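Local coordinates for protein ribokinase (Arabidopsis thaliana, PDB 6ILS) that phosphorylates D-ribose at O-5 with ATP and a divalent cation, probably magnesium, giving D-ribose 5-phosphate, at residues B[165-170]-B[257-262]. Sequence-based numbering, arbitrary orientation.
Sequences ILDVGG and AGDTFT. With ATP (adenosine-5'-triphosphate), chain E; RIB (alpha-D-ribofuranose), chain F.
Thr262, Asp167 and Ile165 carry most of this buried contact between strand 164-170 of the central sheet and the N-terminal end of helix 257-270. At its apolar end, the methyl CG2 of Thr262 meets CG2 of Ile165 at 4.0 Å, the two branches passing antiparallel, methyl against methyl. With chi1 at -53°, Thr262 turns that methyl to the strand and leaves OG1 beside its own backbone N, where it bonds Gly258 O at 3.0 Å; Thr262 N reaches the same carbonyl from the opposite face. Closer to the substrates, two acid side chains run roughly perpendicular, Asp167 OD2 lying 3.7 Å from Asp259 OD1 with the carboxylate planes 69° apart. Both have outside partners: Lys225 forms a salt bridge with Asp167 OD1 and a hydrogen bond with Thr262 OG1, while Gln45 donates to Asp259 OD1 and weakly to Asp167 OD2. From above the carboxylate plane, Gly169 N donates to Asp167 OD1 at 2.9 Å, an Asx turn that helps to fix the group near the strand's C-terminal end. Asp259 OD2 accepts a 2.5 Å hydrogen bond from ribose O5, the hydroxyl to be phosphorylated, and another from Asn44. Cutting Asp259 back to an alanine would probably leave ribose O5 without its carboxylate acceptor and Asn44 ND2 without this partner. Gly258 CA lies 3.5 Å from ATP O2G, where a side chain would clash, and with Asp259 on ribose the helix start meets both substrates: this is the active site of a PfkB-family kinase, with Asp259 the predicted proton acceptor.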
ATOM      1  N   ILE B 165      -7.334 -27.309  12.233  1.00 17.32           N
ATOM      2  CA  ILE B 165      -6.010 -27.295  11.631  1.00 17.74           C
ATOM      3  C   ILE B 165      -5.316 -25.976  11.907  1.00 18.44           C
ATOM      4  O   ILE B 165      -5.874 -24.902  11.651  1.00 20.10           O
ATOM      5  CB  ILE B 165      -6.087 -27.523  10.077  1.00 16.91           C
ATOM      6  CG1 ILE B 165      -6.809 -28.838   9.778  1.00 21.74           C
ATOM      7  CG2 ILE B 165      -4.689 -27.469   9.471  1.00 20.85           C
ATOM      8  CD1 ILE B 165      -6.967 -29.144   8.285  1.00 24.11           C
ATOM      9  N   LEU B 166      -4.102 -26.052  12.432  1.00 17.04           N
ATOM     10  CA  LEU B 166      -3.294 -24.881  12.655  1.00 16.80           C
ATOM     11  C   LEU B 166      -2.113 -24.872  11.700  1.00 18.59           C
ATOM     12  O   LEU B 166      -1.207 -25.712  11.776  1.00 17.96           O
ATOM     13  CB  LEU B 166      -2.810 -24.813  14.117  1.00 18.27           C
ATOM     14  CG  LEU B 166      -1.796 -23.714  14.414  1.00 18.47           C
ATOM     15  CD1 LEU B 166      -2.414 -22.304  14.293  1.00 16.58           C
ATOM     16  CD2 LEU B 166      -1.191 -23.909  15.826  1.00 24.13           C
ATOM     17  N   ASP B 167      -2.150 -23.917  10.779  1.00 19.06           N
ATOM     18  CA  ASP B 167      -1.049 -23.656   9.874  1.00 19.73           C
ATOM     19  C   ASP B 167      -0.054 -22.857  10.681  1.00 22.19           C
ATOM     20  O   ASP B 167      -0.442 -21.925  11.396  1.00 20.39           O
ATOM     21  CB  ASP B 167      -1.559 -22.912   8.624  1.00 21.05           C
ATOM     22  CG  ASP B 167      -0.448 -22.358   7.751  1.00 25.54           C
ATOM     23  OD1 ASP B 167       0.704 -22.818   7.844  1.00 26.56           O
ATOM     24  OD2 ASP B 167      -0.738 -21.430   6.956  1.00 30.77           O
ATOM     25  N   VAL B 168       1.217 -23.230  10.606  1.00 20.53           N
ATOM     26  CA  VAL B 168       2.221 -22.624  11.473  1.00 22.38           C
ATOM     27  C   VAL B 168       2.730 -21.351  10.828  1.00 24.94           C
ATOM     28  O   VAL B 168       3.417 -20.547  11.455  1.00 25.82           O
ATOM     29  CB  VAL B 168       3.371 -23.623  11.780  1.00 24.25           C
ATOM     30  CG1 VAL B 168       4.407 -23.007  12.700  1.00 25.93           C
ATOM     31  CG2 VAL B 168       2.798 -24.835  12.445  1.00 22.50           C
ATOM     32  N   GLY B 169       2.345 -21.133   9.571  1.00 24.36           N
ATOM     33  CA  GLY B 169       2.743 -19.931   8.866  1.00 22.53           C
ATOM     34  C   GLY B 169       2.301 -18.668   9.587  1.00 22.65           C
ATOM     35  O   GLY B 169       1.200 -18.609  10.147  1.00 20.74           O
ATOM     36  N   GLY B 170       3.172 -17.667   9.569  1.00 23.90           N
ATOM     37  CA  GLY B 170       2.921 -16.395  10.223  1.00 24.34           C
ATOM     38  C   GLY B 170       4.077 -16.032  11.143  1.00 29.12           C
ATOM     39  O   GLY B 170       5.240 -16.073  10.744  1.00 28.93           O
ATOM     40  N   ALA B 257       0.779 -20.717  -2.307  1.00 22.08           N
ATOM     41  CA  ALA B 257       0.699 -22.155  -2.596  1.00 24.05           C
ATOM     42  C   ALA B 257       0.622 -23.016  -1.336  1.00 19.93           C
ATOM     43  O   ALA B 257      -0.074 -24.032  -1.314  1.00 20.17           O
ATOM     44  CB  ALA B 257       1.878 -22.582  -3.452  1.00 29.50           C
ATOM     45  N   GLY B 258       1.346 -22.636  -0.291  1.00 20.02           N
ATOM     46  CA  GLY B 258       1.217 -23.333   0.974  1.00 23.37           C
ATOM     47  C   GLY B 258      -0.184 -23.174   1.540  1.00 17.65           C
ATOM     48  O   GLY B 258      -0.739 -24.101   2.121  1.00 16.59           O
ATOM     49  N   ASP B 259      -0.752 -21.984   1.380  1.00 17.75           N
ATOM     50  CA  ASP B 259      -2.117 -21.732   1.828  1.00 15.18           C
ATOM     51  C   ASP B 259      -3.105 -22.582   1.054  1.00 16.94           C
ATOM     52  O   ASP B 259      -4.045 -23.145   1.627  1.00 16.20           O
ATOM     53  CB  ASP B 259      -2.469 -20.251   1.674  1.00 18.05           C
ATOM     54  CG  ASP B 259      -1.632 -19.363   2.582  1.00 22.25           C
ATOM     55  OD1 ASP B 259      -1.425 -19.770   3.741  1.00 23.34           O
ATOM     56  OD2 ASP B 259      -1.173 -18.288   2.131  1.00 20.87           O
ATOM     57  N   THR B 260      -2.876 -22.682  -0.253  1.00 14.24           N
ATOM     58  CA  THR B 260      -3.708 -23.499  -1.123  1.00 13.76           C
ATOM     59  C   THR B 260      -3.624 -24.962  -0.701  1.00 12.58           C
ATOM     60  O   THR B 260      -4.644 -25.665  -0.595  1.00 13.65           O
ATOM     61  CB  THR B 260      -3.256 -23.343  -2.578  1.00 17.34           C
ATOM     62  OG1 THR B 260      -3.466 -21.975  -2.987  1.00 21.11           O
ATOM     63  CG2 THR B 260      -4.028 -24.272  -3.484  1.00 14.76           C
ATOM     64  N   PHE B 261      -2.398 -25.418  -0.460  1.00 14.61           N
ATOM     65  CA  PHE B 261      -2.178 -26.811  -0.062  1.00 16.36           C
ATOM     66  C   PHE B 261      -3.000 -27.138   1.188  1.00 15.98           C
ATOM     67  O   PHE B 261      -3.729 -28.135   1.246  1.00 13.20           O
ATOM     68  CB  PHE B 261      -0.689 -27.086   0.194  1.00 13.17           C
ATOM     69  CG  PHE B 261      -0.399 -28.544   0.493  1.00 15.71           C
ATOM     70  CD1 PHE B 261      -0.486 -29.041   1.787  1.00 17.23           C
ATOM     71  CD2 PHE B 261      -0.085 -29.415  -0.530  1.00 15.77           C
ATOM     72  CE1 PHE B 261      -0.249 -30.388   2.057  1.00 16.35           C
ATOM     73  CE2 PHE B 261       0.158 -30.765  -0.272  1.00 18.57           C
ATOM     74  CZ  PHE B 261       0.066 -31.253   1.030  1.00 18.64           C
ATOM     75  N   THR B 262      -2.879 -26.277   2.189  1.00 15.07           N
ATOM     76  CA  THR B 262      -3.510 -26.540   3.484  1.00 13.75           C
ATOM     77  C   THR B 262      -5.031 -26.460   3.387  1.00 14.96           C
ATOM     78  O   THR B 262      -5.744 -27.330   3.880  1.00 16.82           O
ATOM     79  CB  THR B 262      -3.000 -25.541   4.562  1.00 19.55           C
ATOM     80  OG1 THR B 262      -1.569 -25.575   4.587  1.00 21.26           O
ATOM     81  CG2 THR B 262      -3.531 -25.930   5.928  1.00 19.56           C
TER
HETATM   82  PG  ATP E 401       4.813 -22.979   2.867  1.00 43.93           P
HETATM   83  O1G ATP E 401       3.950 -23.208   4.055  1.00 40.11           O
HETATM   84  O2G ATP E 401       4.219 -21.905   1.970  1.00 44.89           O
HETATM   85  O3G ATP E 401       6.176 -22.505   3.268  1.00 47.42           O
HETATM   86  PB  ATP E 401       6.231 -24.928   1.419  1.00 43.00           P
HETATM   87  O1B ATP E 401       5.946 -26.240   0.830  1.00 35.53           O
HETATM   88  O2B ATP E 401       7.311 -25.118   2.381  1.00 42.99           O
HETATM   89  O3B ATP E 401       4.917 -24.394   2.120  1.00 42.07           O
HETATM   90  PA  ATP E 401       6.750 -23.740  -1.184  1.00 48.85           P
HETATM   91  O1A ATP E 401       8.067 -24.327  -1.679  1.00 43.66           O
HETATM   92  O2A ATP E 401       6.614 -22.315  -1.657  1.00 39.60           O
HETATM   93  O3A ATP E 401       6.713 -23.772   0.399  1.00 58.03           O
HETATM   94  O5' ATP E 401       5.565 -24.572  -1.781  1.00 39.85           O
HETATM   95  C5' ATP E 401       4.234 -24.303  -1.387  1.00 38.15           C
HETATM   96  C4' ATP E 401       3.319 -25.457  -1.977  1.00 33.86           C
HETATM   97  O4' ATP E 401       3.518 -25.528  -3.507  1.00 33.02           O
HETATM   98  C3' ATP E 401       3.704 -26.569  -1.515  1.00 33.85           C
HETATM   99  O3' ATP E 401       2.573 -27.430  -1.286  1.00 26.51           O
HETATM  100  C2' ATP E 401       4.667 -27.266  -2.673  1.00 31.28           C
HETATM  101  O2' ATP E 401       4.652 -28.702  -2.435  1.00 29.98           O
HETATM  102  C1' ATP E 401       4.185 -26.899  -3.788  1.00 31.39           C
HETATM  103  N9  ATP E 401       5.267 -26.603  -4.745  1.00 32.53           N
HETATM  104  C8  ATP E 401       6.454 -25.929  -4.779  1.00 33.53           C
HETATM  105  N7  ATP E 401       6.972 -26.067  -6.029  1.00 35.44           N
HETATM  106  C5  ATP E 401       6.096 -26.821  -6.771  1.00 32.19           C
HETATM  107  C6  ATP E 401       6.136 -27.256  -8.095  1.00 35.38           C
HETATM  108  N6  ATP E 401       7.161 -27.017  -9.072  1.00 36.58           N
HETATM  109  N1  ATP E 401       5.137 -27.997  -8.572  1.00 29.28           N
HETATM  110  C2  ATP E 401       4.062 -28.321  -7.770  1.00 26.86           C
HETATM  111  N3  ATP E 401       4.009 -27.900  -6.480  1.00 22.87           N
HETATM  112  C4  ATP E 401       5.040 -27.148  -5.983  1.00 31.00           C
HETATM  113  O5  RIB F 402       1.034 -17.160   2.533  1.00 23.86           O
HETATM  114  C5  RIB F 402       0.899 -15.954   1.829  1.00 29.46           C
HETATM  115  C4  RIB F 402       0.645 -14.905   2.703  1.00 31.25           C
HETATM  116  O4  RIB F 402       1.664 -14.804   3.811  1.00 37.35           O
HETATM  117  C3  RIB F 402       0.884 -13.576   1.865  1.00 35.27           C
HETATM  118  O3  RIB F 402      -0.403 -13.243   1.151  1.00 32.26           O
HETATM  119  C2  RIB F 402       1.338 -12.724   2.668  1.00 35.67           C
HETATM  120  O2  RIB F 402       0.391 -11.619   2.951  1.00 29.15           O
HETATM  121  C1  RIB F 402       1.750 -13.526   4.072  1.00 36.28           C
HETATM  122  O1  RIB F 402       0.883 -13.181   5.090  1.00 29.79           O